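DUF3829 family protein (Bacteroides vulgatus, PDB 4YJW) is of unknown function, an all-alpha protein that is probably anchored as a lipoprotein after export under its signal sequence. Local coordinates at residues Met19-Thr24 with Thr67-Asn72. Sequence-based numbering, arbitrary orientation.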
HETATM    1  N   MSE A  19      16.692   5.947 -11.122  1.00 18.62           N
HETATM    2  CA  MSE A  19      16.782   4.477 -11.229  1.00 18.58           C
HETATM    3  C   MSE A  19      16.731   3.809  -9.839  1.00 22.17           C
HETATM    4  O   MSE A  19      16.081   2.774  -9.676  1.00 22.04           O
HETATM    5  CB  MSE A  19      18.063   4.046 -11.984  1.00 20.32           C
HETATM    6  CG  MSE A  19      18.110   4.511 -13.443  1.00 27.05           C
HETATM    7 SE   MSE A  19      16.453   4.191 -14.441  0.75 34.63          SE
HETATM    8  CE  MSE A  19      16.305   2.265 -14.260  1.00 30.31           C
ATOM      9  N   LYS A  20      17.391   4.414  -8.841  1.00 18.94           N
ATOM     10  CA  LYS A  20      17.400   3.887  -7.462  1.00 16.71           C
ATOM     11  C   LYS A  20      15.984   3.937  -6.904  1.00 18.57           C
ATOM     12  O   LYS A  20      15.513   2.950  -6.331  1.00 15.75           O
ATOM     13  CB  LYS A  20      18.374   4.650  -6.561  1.00 18.66           C
ATOM     14  CG  LYS A  20      19.852   4.520  -6.981  1.00 20.91           C
ATOM     15  CD  LYS A  20      20.762   5.365  -6.054  1.00 18.46           C
ATOM     16  CE  LYS A  20      22.177   5.404  -6.586  1.00 21.99           C
ATOM     17  NZ  LYS A  20      23.025   6.385  -5.835  1.00 23.23           N
ATOM     18  N   TYR A  21      15.297   5.076  -7.109  1.00 14.90           N
ATOM     19  CA  TYR A  21      13.924   5.280  -6.646  1.00 13.52           C
ATOM     20  C   TYR A  21      12.980   4.269  -7.301  1.00 17.04           C
ATOM     21  O   TYR A  21      12.150   3.663  -6.618  1.00 15.71           O
ATOM     22  CB  TYR A  21      13.473   6.724  -6.929  1.00 14.35           C
ATOM     23  CG  TYR A  21      12.168   7.079  -6.240  1.00 14.83           C
ATOM     24  CD1 TYR A  21      10.940   6.771  -6.828  1.00 16.14           C
ATOM     25  CD2 TYR A  21      12.159   7.788  -5.041  1.00 14.63           C
ATOM     26  CE1 TYR A  21       9.737   7.097  -6.206  1.00 16.81           C
ATOM     27  CE2 TYR A  21      10.957   8.138  -4.419  1.00 15.54           C
ATOM     28  CZ  TYR A  21       9.750   7.790  -5.009  1.00 18.19           C
ATOM     29  OH  TYR A  21       8.545   8.114  -4.427  1.00 19.41           O
ATOM     30  N   TYR A  22      13.142   4.044  -8.618  1.00 15.89           N
ATOM     31  CA  TYR A  22      12.301   3.077  -9.332  1.00 16.84           C
ATOM     32  C   TYR A  22      12.565   1.648  -8.838  1.00 18.82           C
ATOM     33  O   TYR A  22      11.615   0.913  -8.561  1.00 18.14           O
ATOM     34  CB  TYR A  22      12.548   3.168 -10.831  1.00 18.97           C
ATOM     35  CG  TYR A  22      11.766   2.156 -11.640  1.00 22.79           C
ATOM     36  CD1 TYR A  22      10.373   2.155 -11.637  1.00 24.85           C
ATOM     37  CD2 TYR A  22      12.416   1.255 -12.478  1.00 24.99           C
ATOM     38  CE1 TYR A  22       9.646   1.252 -12.412  1.00 27.68           C
ATOM     39  CE2 TYR A  22      11.695   0.366 -13.284  1.00 26.93           C
ATOM     40  CZ  TYR A  22      10.313   0.348 -13.220  1.00 35.15           C
ATOM     41  OH  TYR A  22       9.601  -0.538 -13.996  1.00 42.03           O
ATOM     42  N   ASP A  23      13.838   1.250  -8.747  1.00 17.67           N
ATOM     43  CA  ASP A  23      14.188  -0.098  -8.265  1.00 17.59           C
ATOM     44  C   ASP A  23      13.613  -0.358  -6.854  1.00 19.14           C
ATOM     45  O   ASP A  23      13.048  -1.426  -6.620  1.00 19.12           O
ATOM     46  CB  ASP A  23      15.719  -0.298  -8.280  1.00 20.19           C
ATOM     47  CG  ASP A  23      16.321  -0.362  -9.679  1.00 34.86           C
ATOM     48  OD1 ASP A  23      15.587  -0.731 -10.632  1.00 37.05           O
ATOM     49  OD2 ASP A  23      17.524  -0.053  -9.821  1.00 38.49           O
ATOM     50  N   THR A  24      13.714   0.635  -5.935  1.00 14.83           N
ATOM     51  CA  THR A  24      13.207   0.518  -4.559  1.00 14.06           C
ATOM     52  C   THR A  24      11.675   0.441  -4.621  1.00 17.35           C
ATOM     53  O   THR A  24      11.085  -0.422  -3.961  1.00 16.54           O
ATOM     54  CB  THR A  24      13.723   1.695  -3.707  1.00 17.27           C
ATOM     55  OG1 THR A  24      15.165   1.669  -3.725  1.00 17.13           O
ATOM     56  CG2 THR A  24      13.237   1.621  -2.268  1.00 14.18           C
ATOM     57  N   THR A  67      11.256   2.645   2.929  1.00 17.49           N
ATOM     58  CA  THR A  67      10.020   3.412   3.158  1.00 17.34           C
ATOM     59  C   THR A  67      10.365   4.907   3.197  1.00 20.86           C
ATOM     60  O   THR A  67       9.710   5.699   2.522  1.00 20.59           O
ATOM     61  CB  THR A  67       9.318   2.940   4.451  1.00 21.93           C
ATOM     62  OG1 THR A  67       8.958   1.568   4.297  1.00 18.68           O
ATOM     63  CG2 THR A  67       8.050   3.719   4.738  1.00 22.58           C
ATOM     64  N   VAL A  68      11.388   5.275   3.974  1.00 17.98           N
ATOM     65  CA  VAL A  68      11.841   6.672   4.079  1.00 19.01           C
ATOM     66  C   VAL A  68      12.253   7.193   2.687  1.00 24.01           C
ATOM     67  O   VAL A  68      11.885   8.318   2.306  1.00 24.75           O
ATOM     68  CB  VAL A  68      12.999   6.828   5.097  1.00 24.25           C
ATOM     69  CG1 VAL A  68      13.587   8.241   5.055  1.00 25.34           C
ATOM     70  CG2 VAL A  68      12.538   6.470   6.505  1.00 24.20           C
ATOM     71  N   PHE A  69      13.017   6.380   1.941  1.00 19.36           N
ATOM     72  CA  PHE A  69      13.520   6.782   0.638  1.00 18.67           C
ATOM     73  C   PHE A  69      12.375   7.083  -0.330  1.00 20.79           C
ATOM     74  O   PHE A  69      12.387   8.143  -0.961  1.00 21.33           O
ATOM     75  CB  PHE A  69      14.483   5.726   0.051  1.00 20.38           C
ATOM     76  CG  PHE A  69      15.222   6.174  -1.198  1.00 23.59           C
ATOM     77  CD1 PHE A  69      16.252   7.107  -1.121  1.00 29.65           C
ATOM     78  CD2 PHE A  69      14.934   5.611  -2.440  1.00 25.81           C
ATOM     79  CE1 PHE A  69      16.947   7.506  -2.271  1.00 31.55           C
ATOM     80  CE2 PHE A  69      15.629   6.008  -3.581  1.00 28.42           C
ATOM     81  CZ  PHE A  69      16.615   6.966  -3.497  1.00 28.11           C
ATOM     82  N   VAL A  70      11.379   6.192  -0.426  1.00 15.85           N
ATOM     83  CA  VAL A  70      10.300   6.400  -1.399  1.00 17.11           C
ATOM     84  C   VAL A  70       9.284   7.459  -0.909  1.00 23.61           C
ATOM     85  O   VAL A  70       8.598   8.057  -1.737  1.00 20.62           O
ATOM     86  CB  VAL A  70       9.593   5.101  -1.826  1.00 19.36           C
ATOM     87  CG1 VAL A  70      10.579   4.145  -2.517  1.00 19.30           C
ATOM     88  CG2 VAL A  70       8.850   4.421  -0.658  1.00 17.93           C
ATOM     89  N   SER A  71       9.164   7.648   0.423  1.00 21.00           N
ATOM     90  CA  SER A  71       8.210   8.607   1.008  1.00 22.51           C
ATOM     91  C   SER A  71       8.649  10.027   0.801  1.00 28.83           C
ATOM     92  O   SER A  71       7.816  10.932   0.863  1.00 31.32           O
ATOM     93  CB  SER A  71       8.062   8.369   2.512  1.00 22.87           C
ATOM     94  OG  SER A  71       7.383   7.155   2.758  1.00 32.01           O
ATOM     95  N   ASN A  72       9.954  10.239   0.594  1.00 25.33           N
ATOM     96  CA  ASN A  72      10.547  11.562   0.434  1.00 26.86           C
ATOM     97  C   ASN A  72      11.271  11.682  -0.920  1.00 28.89           C
ATOM     98  O   ASN A  72      12.503  11.825  -0.949  1.00 26.43           O
ATOM     99  CB  ASN A  72      11.500  11.862   1.606  1.00 31.43           C
ATOM    100  CG  ASN A  72      10.841  11.764   2.953  1.00 47.82           C
ATOM    101  OD1 ASN A  72      10.919  10.735   3.628  1.00 37.76           O
ATOM    102  ND2 ASN A  72      10.120  12.805   3.347  1.00 40.30           N
TER
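Tyr21 and Val70 form the tight, buried part of this helix-helix contact. The Tyr21 ring swings across to helix 64-71 because CG stands anti to the backbone N (chi1 -169°). Val70 CG1 lies over one ring face, and ring atom CE2 comes within 3.5 Å of Val70 CA. At the tip, Tyr21 OH donates to Val70 O at 2.7 Å. The bond lies in the carbonyl plane, on a lone pair. This carbonyl belongs to the last turn of helix 64-71. A leucine at Tyr21 has no hydroxyl for Val70 O and no ring face for Val70 CG1, and would probably loosen the hold between the two helices. Next to it, Thr24 CG2 meets Val70 CG1 at 3.7 Å. Thr24 OG1 turns back to Lys20 O, which also accepts from Thr24 N. The solvent side is at partly exposed Phe69 and exposed Lys20. The Phe69 ring is edge-on to helix 10-32, with CE2 3.6 Å from Tyr21 CA. Lys20 NZ makes a salt bridge with Glu17. The axes of 19-24 and 67-71 cross at -121°. Leu85 and Tyr89 of helix 79-111 and Leu148 of helix 121-159 also pack on Tyr21, joining the contact to the helical bundle.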